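Local coordinates for protein precorrin-8x Methyl Mutase (Thermus thermophilus, PDB 1V9C) that probably isomerises precorrin-8X to hydrogenobyrinate by moving a methyl group within the molecule, a step in adenosylcobalamin biosynthesis, at residues E9-H23 against R34-K46. Residues are numbered along the deposited sequence; the frame is centred on the assembly and turned at random.
Sequences EEESFRIVDQEAGPH and RRMIHATADFEYK. With SO4 (sulfate ion), chain F; SO4 (sulfate ion), chain E.
Phe13 sets the edge of its ring against the face of His38. It is a T-shaped pair with centroids 4.7 Å apart and planes at 66°. Phe13 CE2 comes within 3.5 Å of His38 CG. With CG anti to the backbone N, His38 reaches out to Phe13 and offers it one face. CZ of the same phenyl ring rests over one face of the Arg35 guanidinium, 3.9 Å from Arg35 NH1. The edge of that guanidinium is taken by two sulfates, probably from the crystallisation liquor. Arg35 NE and NH2 grip one sulfate with nearly straight bonds; NH1 and NH2 hold the other. Glu9 OE2 adds a salt bridge from well outside the guanidinium plane, 3.4 Å from Arg35 NH2, so charge alone acts there. With an alanine here in place of Arg35, Glu9 would probably lose its partner across the contact, and the CZ end of Phe13 its cover.

The two helices, 9-20 and 34-40, cross at 106° on the flank of a doubly wound alpha/beta fold. The second subunit also packs here, with its Phe163 on Val16. Val16 is wedged against helix 34-40 and the turn that follows it. Its CG1 meets Ile37 CG2 at 3.8 Å and also touches Phe43 CE2, while CG2 lies against the His38 backbone. Ile37 CG2 sits over the centre of the Phe43 ring.

Asp17 and Arg34 form a salt bridge, OD2 to NE at 3.0 Å, with their planes almost perpendicular and the individual hydrogen bonds weak. Each has a further partner: Trp30 for Asp17 and Asp210 for Arg34. At the end of helix 9-20, Lys46 from the helix after that turn bends at chi3 (76°). Its NZ donates to Ala20 O at 2.8 Å, from above the carbonyl plane, and weakly to Pro22 O.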
ATOM      1  N   GLU B   9       8.912 -15.560   5.796  1.00 64.22           N
ATOM      2  CA  GLU B   9       8.724 -15.037   4.443  1.00 62.89           C
ATOM      3  C   GLU B   9       8.917 -16.135   3.403  1.00 60.37           C
ATOM      4  O   GLU B   9       8.163 -16.225   2.430  1.00 57.89           O
ATOM      5  CB  GLU B   9       9.699 -13.894   4.149  1.00 66.65           C
ATOM      6  CG  GLU B   9       9.488 -13.278   2.763  1.00 72.08           C
ATOM      7  CD  GLU B   9      10.553 -12.259   2.376  1.00 75.45           C
ATOM      8  OE1 GLU B   9      11.740 -12.640   2.275  1.00 76.27           O
ATOM      9  OE2 GLU B   9      10.195 -11.079   2.168  1.00 75.42           O
ATOM     10  N   GLU B  10       9.940 -16.962   3.599  1.00 58.46           N
ATOM     11  CA  GLU B  10      10.200 -18.056   2.675  1.00 57.72           C
ATOM     12  C   GLU B  10       9.007 -19.007   2.744  1.00 54.70           C
ATOM     13  O   GLU B  10       8.513 -19.468   1.710  1.00 52.77           O
ATOM     14  CB  GLU B  10      11.484 -18.795   3.055  1.00 63.84           C
ATOM     15  CG  GLU B  10      11.770 -20.024   2.194  1.00 73.62           C
ATOM     16  CD  GLU B  10      12.039 -19.688   0.728  1.00 79.81           C
ATOM     17  OE1 GLU B  10      12.116 -20.630  -0.091  1.00 80.42           O
ATOM     18  OE2 GLU B  10      12.182 -18.489   0.394  1.00 84.00           O
ATOM     19  N   GLU B  11       8.546 -19.282   3.965  1.00 48.74           N
ATOM     20  CA  GLU B  11       7.402 -20.158   4.187  1.00 43.33           C
ATOM     21  C   GLU B  11       6.199 -19.604   3.446  1.00 44.13           C
ATOM     22  O   GLU B  11       5.545 -20.311   2.680  1.00 47.36           O
ATOM     23  CB  GLU B  11       7.063 -20.237   5.667  1.00 44.24           C
ATOM     24  CG  GLU B  11       5.839 -21.096   5.986  1.00 48.42           C
ATOM     25  CD  GLU B  11       5.324 -20.891   7.404  1.00 52.24           C
ATOM     26  OE1 GLU B  11       4.649 -21.796   7.939  1.00 47.64           O
ATOM     27  OE2 GLU B  11       5.581 -19.815   7.984  1.00 58.43           O
ATOM     28  N   SER B  12       5.910 -18.330   3.684  1.00 40.04           N
ATOM     29  CA  SER B  12       4.787 -17.672   3.041  1.00 38.44           C
ATOM     30  C   SER B  12       4.831 -17.732   1.519  1.00 33.71           C
ATOM     31  O   SER B  12       3.783 -17.791   0.885  1.00 32.86           O
ATOM     32  CB  SER B  12       4.694 -16.219   3.490  1.00 35.91           C
ATOM     33  OG  SER B  12       3.940 -16.122   4.679  1.00 44.38           O
ATOM     34  N   PHE B  13       6.033 -17.685   0.944  1.00 31.60           N
ATOM     35  CA  PHE B  13       6.193 -17.756  -0.504  1.00 29.61           C
ATOM     36  C   PHE B  13       5.843 -19.168  -0.964  1.00 33.47           C
ATOM     37  O   PHE B  13       5.249 -19.356  -2.025  1.00 35.21           O
ATOM     38  CB  PHE B  13       7.626 -17.442  -0.917  1.00 24.05           C
ATOM     39  CG  PHE B  13       7.952 -15.970  -0.941  1.00 37.05           C
ATOM     40  CD1 PHE B  13       9.275 -15.542  -0.852  1.00 38.72           C
ATOM     41  CD2 PHE B  13       6.949 -15.017  -1.041  1.00 31.49           C
ATOM     42  CE1 PHE B  13       9.586 -14.184  -0.855  1.00 44.31           C
ATOM     43  CE2 PHE B  13       7.248 -13.659  -1.045  1.00 36.34           C
ATOM     44  CZ  PHE B  13       8.564 -13.238  -0.951  1.00 36.89           C
ATOM     45  N   ARG B  14       6.241 -20.150  -0.165  1.00 34.42           N
ATOM     46  CA  ARG B  14       5.949 -21.549  -0.439  1.00 38.23           C
ATOM     47  C   ARG B  14       4.451 -21.709  -0.574  1.00 38.52           C
ATOM     48  O   ARG B  14       3.959 -22.251  -1.563  1.00 39.45           O
ATOM     49  CB  ARG B  14       6.412 -22.442   0.713  1.00 41.65           C
ATOM     50  CG  ARG B  14       7.709 -23.184   0.460  1.00 46.12           C
ATOM     51  CD  ARG B  14       7.792 -24.442   1.326  1.00 46.06           C
ATOM     52  NE  ARG B  14       8.035 -24.167   2.738  1.00 50.33           N
ATOM     53  CZ  ARG B  14       9.072 -23.473   3.202  1.00 50.20           C
ATOM     54  NH1 ARG B  14       9.969 -22.968   2.365  1.00 54.28           N
ATOM     55  NH2 ARG B  14       9.228 -23.303   4.504  1.00 46.62           N
ATOM     56  N   ILE B  15       3.742 -21.233   0.446  1.00 37.30           N
ATOM     57  CA  ILE B  15       2.288 -21.313   0.513  1.00 35.43           C
ATOM     58  C   ILE B  15       1.603 -20.734  -0.721  1.00 37.44           C
ATOM     59  O   ILE B  15       0.625 -21.293  -1.211  1.00 37.67           O
ATOM     60  CB  ILE B  15       1.763 -20.602   1.779  1.00 35.12           C
ATOM     61  CG1 ILE B  15       2.272 -21.347   3.018  1.00 32.31           C
ATOM     62  CG2 ILE B  15       0.231 -20.488   1.735  1.00 25.76           C
ATOM     63  CD1 ILE B  15       1.704 -20.854   4.330  1.00 33.09           C
ATOM     64  N   VAL B  16       2.110 -19.620  -1.228  1.00 34.55           N
ATOM     65  CA  VAL B  16       1.509 -19.038  -2.411  1.00 29.84           C
ATOM     66  C   VAL B  16       1.772 -19.939  -3.620  1.00 31.72           C
ATOM     67  O   VAL B  16       0.915 -20.090  -4.482  1.00 27.77           O
ATOM     68  CB  VAL B  16       2.067 -17.668  -2.734  1.00 24.29           C
ATOM     69  CG1 VAL B  16       1.512 -17.215  -4.078  1.00 26.02           C
ATOM     70  CG2 VAL B  16       1.711 -16.674  -1.643  1.00 22.77           C
ATOM     71  N   ASP B  17       2.961 -20.525  -3.691  1.00 27.40           N
ATOM     72  CA  ASP B  17       3.263 -21.394  -4.817  1.00 35.77           C
ATOM     73  C   ASP B  17       2.367 -22.627  -4.801  1.00 35.09           C
ATOM     74  O   ASP B  17       2.012 -23.135  -5.848  1.00 37.15           O
ATOM     75  CB  ASP B  17       4.731 -21.824  -4.813  1.00 35.92           C
ATOM     76  CG  ASP B  17       5.611 -20.878  -5.600  1.00 40.56           C
ATOM     77  OD1 ASP B  17       5.103 -20.247  -6.549  1.00 45.84           O
ATOM     78  OD2 ASP B  17       6.812 -20.776  -5.287  1.00 50.37           O
ATOM     79  N   GLN B  18       1.994 -23.079  -3.606  1.00 32.68           N
ATOM     80  CA  GLN B  18       1.145 -24.254  -3.439  1.00 31.17           C
ATOM     81  C   GLN B  18      -0.306 -24.055  -3.838  1.00 33.36           C
ATOM     82  O   GLN B  18      -0.966 -24.988  -4.284  1.00 32.54           O
ATOM     83  CB  GLN B  18       1.151 -24.702  -1.993  1.00 20.64           C
ATOM     84  CG  GLN B  18       2.354 -25.476  -1.584  1.00 19.29           C
ATOM     85  CD  GLN B  18       2.296 -25.823  -0.118  1.00 23.62           C
ATOM     86  OE1 GLN B  18       1.300 -25.523   0.555  1.00 27.59           O
ATOM     87  NE2 GLN B  18       3.353 -26.459   0.396  1.00 27.42           N
ATOM     88  N   GLU B  19      -0.800 -22.837  -3.669  1.00 33.26           N
ATOM     89  CA  GLU B  19      -2.190 -22.550  -3.961  1.00 32.01           C
ATOM     90  C   GLU B  19      -2.410 -21.704  -5.206  1.00 29.68           C
ATOM     91  O   GLU B  19      -3.520 -21.228  -5.451  1.00 31.11           O
ATOM     92  CB  GLU B  19      -2.796 -21.876  -2.742  1.00 32.45           C
ATOM     93  CG  GLU B  19      -2.141 -22.331  -1.442  1.00 31.98           C
ATOM     94  CD  GLU B  19      -2.822 -21.747  -0.230  1.00 37.70           C
ATOM     95  OE1 GLU B  19      -3.399 -20.651  -0.365  1.00 37.56           O
ATOM     96  OE2 GLU B  19      -2.779 -22.372   0.855  1.00 39.91           O
ATOM     97  N   ALA B  20      -1.353 -21.520  -5.987  1.00 28.69           N
ATOM     98  CA  ALA B  20      -1.431 -20.722  -7.204  1.00 32.64           C
ATOM     99  C   ALA B  20      -2.241 -21.446  -8.273  1.00 37.87           C
ATOM    100  O   ALA B  20      -3.283 -20.959  -8.706  1.00 39.62           O
ATOM    101  CB  ALA B  20      -0.032 -20.426  -7.733  1.00 33.06           C
ATOM    102  N   GLY B  21      -1.751 -22.610  -8.692  1.00 38.09           N
ATOM    103  CA  GLY B  21      -2.435 -23.363  -9.719  1.00 42.80           C
ATOM    104  C   GLY B  21      -1.810 -23.081 -11.070  1.00 48.14           C
ATOM    105  O   GLY B  21      -0.849 -22.316 -11.172  1.00 47.00           O
ATOM    106  N   PRO B  22      -2.344 -23.683 -12.138  1.00 51.32           N
ATOM    107  CA  PRO B  22      -1.814 -23.484 -13.490  1.00 51.39           C
ATOM    108  C   PRO B  22      -1.740 -22.011 -13.856  1.00 49.18           C
ATOM    109  O   PRO B  22      -2.691 -21.266 -13.634  1.00 47.64           O
ATOM    110  CB  PRO B  22      -2.815 -24.236 -14.365  1.00 54.75           C
ATOM    111  CG  PRO B  22      -3.326 -25.324 -13.443  1.00 55.98           C
ATOM    112  CD  PRO B  22      -3.527 -24.562 -12.159  1.00 54.16           C
ATOM    113  N   HIS B  23      -0.617 -21.589 -14.416  1.00 46.09           N
ATOM    114  CA  HIS B  23      -0.480 -20.196 -14.807  1.00 47.66           C
ATOM    115  C   HIS B  23       0.378 -20.102 -16.051  1.00 50.10           C
ATOM    116  O   HIS B  23       1.223 -20.958 -16.293  1.00 53.84           O
ATOM    117  CB  HIS B  23       0.167 -19.396 -13.683  1.00 46.58           C
ATOM    118  CG  HIS B  23       1.608 -19.732 -13.457  1.00 42.46           C
ATOM    119  ND1 HIS B  23       2.598 -19.399 -14.356  1.00 43.22           N
ATOM    120  CD2 HIS B  23       2.226 -20.369 -12.435  1.00 41.81           C
ATOM    121  CE1 HIS B  23       3.765 -19.815 -13.896  1.00 41.68           C
ATOM    122  NE2 HIS B  23       3.566 -20.408 -12.733  1.00 45.05           N
ATOM    123  N   ARG B  34       4.138 -13.886  -7.956  1.00 18.05           N
ATOM    124  CA  ARG B  34       4.084 -14.550  -6.664  1.00 17.86           C
ATOM    125  C   ARG B  34       4.166 -13.490  -5.569  1.00 18.80           C
ATOM    126  O   ARG B  34       3.351 -13.468  -4.652  1.00 22.08           O
ATOM    127  CB  ARG B  34       5.268 -15.518  -6.531  1.00 16.72           C
ATOM    128  CG  ARG B  34       5.310 -16.290  -5.223  1.00 19.16           C
ATOM    129  CD  ARG B  34       6.728 -16.734  -4.879  1.00 27.92           C
ATOM    130  NE  ARG B  34       7.253 -17.794  -5.732  1.00 28.74           N
ATOM    131  CZ  ARG B  34       8.509 -17.841  -6.173  1.00 37.52           C
ATOM    132  NH1 ARG B  34       9.363 -16.879  -5.848  1.00 35.40           N
ATOM    133  NH2 ARG B  34       8.920 -18.862  -6.917  1.00 37.14           N
ATOM    134  N   ARG B  35       5.155 -12.604  -5.691  1.00 18.93           N
ATOM    135  CA  ARG B  35       5.370 -11.537  -4.725  1.00 18.80           C
ATOM    136  C   ARG B  35       4.162 -10.606  -4.622  1.00 15.59           C
ATOM    137  O   ARG B  35       3.771 -10.198  -3.540  1.00 18.52           O
ATOM    138  CB  ARG B  35       6.620 -10.745  -5.104  1.00 19.88           C
ATOM    139  CG  ARG B  35       7.063  -9.812  -4.026  1.00 22.70           C
ATOM    140  CD  ARG B  35       8.497 -10.068  -3.681  1.00 26.64           C
ATOM    141  NE  ARG B  35       8.858  -9.459  -2.408  1.00 28.61           N
ATOM    142  CZ  ARG B  35      10.012  -9.675  -1.789  1.00 24.27           C
ATOM    143  NH1 ARG B  35      10.914 -10.483  -2.328  1.00 24.12           N
ATOM    144  NH2 ARG B  35      10.258  -9.094  -0.628  1.00 22.18           N
ATOM    145  N   MET B  36       3.553 -10.296  -5.759  1.00 19.95           N
ATOM    146  CA  MET B  36       2.397  -9.424  -5.763  1.00 14.81           C
ATOM    147  C   MET B  36       1.211 -10.081  -5.054  1.00 16.82           C
ATOM    148  O   MET B  36       0.437  -9.392  -4.389  1.00 11.57           O
ATOM    149  CB  MET B  36       2.024  -9.065  -7.202  1.00 18.58           C
ATOM    150  CG  MET B  36       3.146  -8.388  -7.947  1.00 21.49           C
ATOM    151  SD  MET B  36       2.927  -8.262  -9.725  1.00 27.95           S
ATOM    152  CE  MET B  36       1.429  -7.324  -9.821  1.00 22.53           C
ATOM    153  N   ILE B  37       1.079 -11.406  -5.207  1.00 18.26           N
ATOM    154  CA  ILE B  37      -0.011 -12.171  -4.580  1.00 16.66           C
ATOM    155  C   ILE B  37       0.287 -12.291  -3.079  1.00 10.74           C
ATOM    156  O   ILE B  37      -0.588 -12.163  -2.247  1.00 12.80           O
ATOM    157  CB  ILE B  37      -0.116 -13.612  -5.177  1.00 21.20           C
ATOM    158  CG1 ILE B  37      -0.504 -13.536  -6.661  1.00 26.19           C
ATOM    159  CG2 ILE B  37      -1.120 -14.430  -4.375  1.00 17.88           C
ATOM    160  CD1 ILE B  37      -0.737 -14.875  -7.328  1.00 18.05           C
ATOM    161  N   HIS B  38       1.547 -12.548  -2.758  1.00 17.22           N
ATOM    162  CA  HIS B  38       1.965 -12.649  -1.377  1.00 22.22           C
ATOM    163  C   HIS B  38       1.623 -11.342  -0.647  1.00 25.41           C
ATOM    164  O   HIS B  38       1.069 -11.359   0.446  1.00 24.05           O
ATOM    165  CB  HIS B  38       3.459 -12.907  -1.318  1.00 26.86           C
ATOM    166  CG  HIS B  38       3.996 -12.974   0.075  1.00 37.83           C
ATOM    167  ND1 HIS B  38       4.692 -11.935   0.655  1.00 30.42           N
ATOM    168  CD2 HIS B  38       3.915 -13.947   1.015  1.00 40.09           C
ATOM    169  CE1 HIS B  38       5.015 -12.265   1.892  1.00 39.35           C
ATOM    170  NE2 HIS B  38       4.556 -13.480   2.136  1.00 45.13           N
ATOM    171  N   ALA B  39       1.903 -10.214  -1.296  1.00 24.06           N
ATOM    172  CA  ALA B  39       1.660  -8.892  -0.713  1.00 25.55           C
ATOM    173  C   ALA B  39       0.193  -8.554  -0.521  1.00 24.26           C
ATOM    174  O   ALA B  39      -0.155  -7.745   0.316  1.00 21.01           O
ATOM    175  CB  ALA B  39       2.322  -7.819  -1.577  1.00 24.84           C
ATOM    176  N   THR B  40      -0.679  -9.184  -1.293  1.00 24.04           N
ATOM    177  CA  THR B  40      -2.096  -8.891  -1.183  1.00 21.36           C
ATOM    178  C   THR B  40      -2.976 -10.050  -0.721  1.00 20.01           C
ATOM    179  O   THR B  40      -4.119  -9.840  -0.358  1.00 17.42           O
ATOM    180  CB  THR B  40      -2.638  -8.447  -2.535  1.00 25.71           C
ATOM    181  OG1 THR B  40      -2.477  -9.522  -3.468  1.00 17.68           O
ATOM    182  CG2 THR B  40      -1.874  -7.218  -3.037  1.00 25.76           C
ATOM    183  N   ALA B  41      -2.442 -11.262  -0.745  1.00 22.50           N
ATOM    184  CA  ALA B  41      -3.232 -12.442  -0.408  1.00 25.61           C
ATOM    185  C   ALA B  41      -4.398 -12.412  -1.404  1.00 21.98           C
ATOM    186  O   ALA B  41      -5.498 -12.833  -1.094  1.00 27.51           O
ATOM    187  CB  ALA B  41      -3.760 -12.356   1.027  1.00 17.24           C
ATOM    188  N   ASP B  42      -4.159 -11.861  -2.590  1.00 22.74           N
ATOM    189  CA  ASP B  42      -5.209 -11.784  -3.603  1.00 27.44           C
ATOM    190  C   ASP B  42      -4.754 -12.558  -4.814  1.00 25.96           C
ATOM    191  O   ASP B  42      -3.966 -12.054  -5.613  1.00 25.03           O
ATOM    192  CB  ASP B  42      -5.487 -10.347  -4.026  1.00 30.69           C
ATOM    193  CG  ASP B  42      -6.654 -10.248  -5.001  1.00 32.54           C
ATOM    194  OD1 ASP B  42      -6.870 -11.202  -5.774  1.00 33.38           O
ATOM    195  OD2 ASP B  42      -7.354  -9.216  -5.004  1.00 28.14           O
ATOM    196  N   PHE B  43      -5.270 -13.778  -4.951  1.00 25.00           N
ATOM    197  CA  PHE B  43      -4.893 -14.655  -6.048  1.00 23.56           C
ATOM    198  C   PHE B  43      -5.342 -14.257  -7.450  1.00 24.95           C
ATOM    199  O   PHE B  43      -4.868 -14.836  -8.427  1.00 25.27           O
ATOM    200  CB  PHE B  43      -5.327 -16.102  -5.749  1.00 24.29           C
ATOM    201  CG  PHE B  43      -4.424 -16.799  -4.785  1.00 19.37           C
ATOM    202  CD1 PHE B  43      -4.605 -16.661  -3.421  1.00 23.78           C
ATOM    203  CD2 PHE B  43      -3.343 -17.528  -5.240  1.00 21.96           C
ATOM    204  CE1 PHE B  43      -3.719 -17.236  -2.536  1.00 26.48           C
ATOM    205  CE2 PHE B  43      -2.450 -18.109  -4.350  1.00 21.78           C
ATOM    206  CZ  PHE B  43      -2.641 -17.961  -3.007  1.00 25.14           C
ATOM    207  N   GLU B  44      -6.230 -13.276  -7.567  1.00 20.75           N
ATOM    208  CA  GLU B  44      -6.663 -12.867  -8.891  1.00 25.24           C
ATOM    209  C   GLU B  44      -5.542 -12.259  -9.715  1.00 28.50           C
ATOM    210  O   GLU B  44      -5.648 -12.193 -10.937  1.00 33.60           O
ATOM    211  CB  GLU B  44      -7.831 -11.888  -8.824  1.00 31.81           C
ATOM    212  CG  GLU B  44      -8.398 -11.570 -10.209  1.00 38.07           C
ATOM    213  CD  GLU B  44      -9.703 -10.789 -10.171  1.00 42.21           C
ATOM    214  OE1 GLU B  44     -10.321 -10.620 -11.245  1.00 46.74           O
ATOM    215  OE2 GLU B  44     -10.115 -10.342  -9.079  1.00 43.46           O
ATOM    216  N   TYR B  45      -4.465 -11.825  -9.051  1.00 27.85           N
ATOM    217  CA  TYR B  45      -3.324 -11.228  -9.735  1.00 22.80           C
ATOM    218  C   TYR B  45      -2.608 -12.230 -10.651  1.00 22.37           C
ATOM    219  O   TYR B  45      -1.819 -11.853 -11.510  1.00 24.94           O
ATOM    220  CB  TYR B  45      -2.337 -10.623  -8.709  1.00 20.14           C
ATOM    221  CG  TYR B  45      -2.829  -9.311  -8.155  1.00 17.56           C
ATOM    222  CD1 TYR B  45      -3.347  -9.219  -6.866  1.00 18.05           C
ATOM    223  CD2 TYR B  45      -2.905  -8.181  -8.977  1.00 14.47           C
ATOM    224  CE1 TYR B  45      -3.942  -8.047  -6.418  1.00 18.77           C
ATOM    225  CE2 TYR B  45      -3.503  -7.019  -8.546  1.00 17.43           C
ATOM    226  CZ  TYR B  45      -4.024  -6.953  -7.265  1.00 18.30           C
ATOM    227  OH  TYR B  45      -4.652  -5.800  -6.859  1.00 20.93           O
ATOM    228  N   LYS B  46      -2.873 -13.513 -10.454  1.00 29.87           N
ATOM    229  CA  LYS B  46      -2.272 -14.542 -11.306  1.00 33.50           C
ATOM    230  C   LYS B  46      -2.833 -14.365 -12.721  1.00 33.84           C
ATOM    231  O   LYS B  46      -2.137 -14.563 -13.711  1.00 37.65           O
ATOM    232  CB  LYS B  46      -2.653 -15.939 -10.813  1.00 33.72           C
ATOM    233  CG  LYS B  46      -1.907 -17.062 -11.508  1.00 33.77           C
ATOM    234  CD  LYS B  46      -2.425 -18.433 -11.079  1.00 38.14           C
ATOM    235  CE  LYS B  46      -3.754 -18.780 -11.730  1.00 35.33           C
ATOM    236  NZ  LYS B  46      -4.298 -20.068 -11.201  1.00 40.96           N
TER
HETATM  237  S   SO4 F1004      13.780 -10.400  -0.281  1.00 41.80           S
HETATM  238  O1  SO4 F1004      13.157  -9.087  -0.506  1.00 42.45           O
HETATM  239  O2  SO4 F1004      15.248 -10.265  -0.275  1.00 46.87           O
HETATM  240  O3  SO4 F1004      13.364 -11.325  -1.348  1.00 41.37           O
HETATM  241  O4  SO4 F1004      13.333 -10.936   1.016  1.00 44.10           O
HETATM  242  S   SO4 E1003       7.014  -7.144  -0.102  1.00 47.82           S
HETATM  243  O1  SO4 E1003       6.948  -5.670  -0.080  1.00 53.58           O
HETATM  244  O2  SO4 E1003       8.259  -7.613   0.524  1.00 47.68           O
HETATM  245  O3  SO4 E1003       6.992  -7.599  -1.498  1.00 56.74           O
HETATM  246  O4  SO4 E1003       5.857  -7.692   0.629  1.00 49.60           O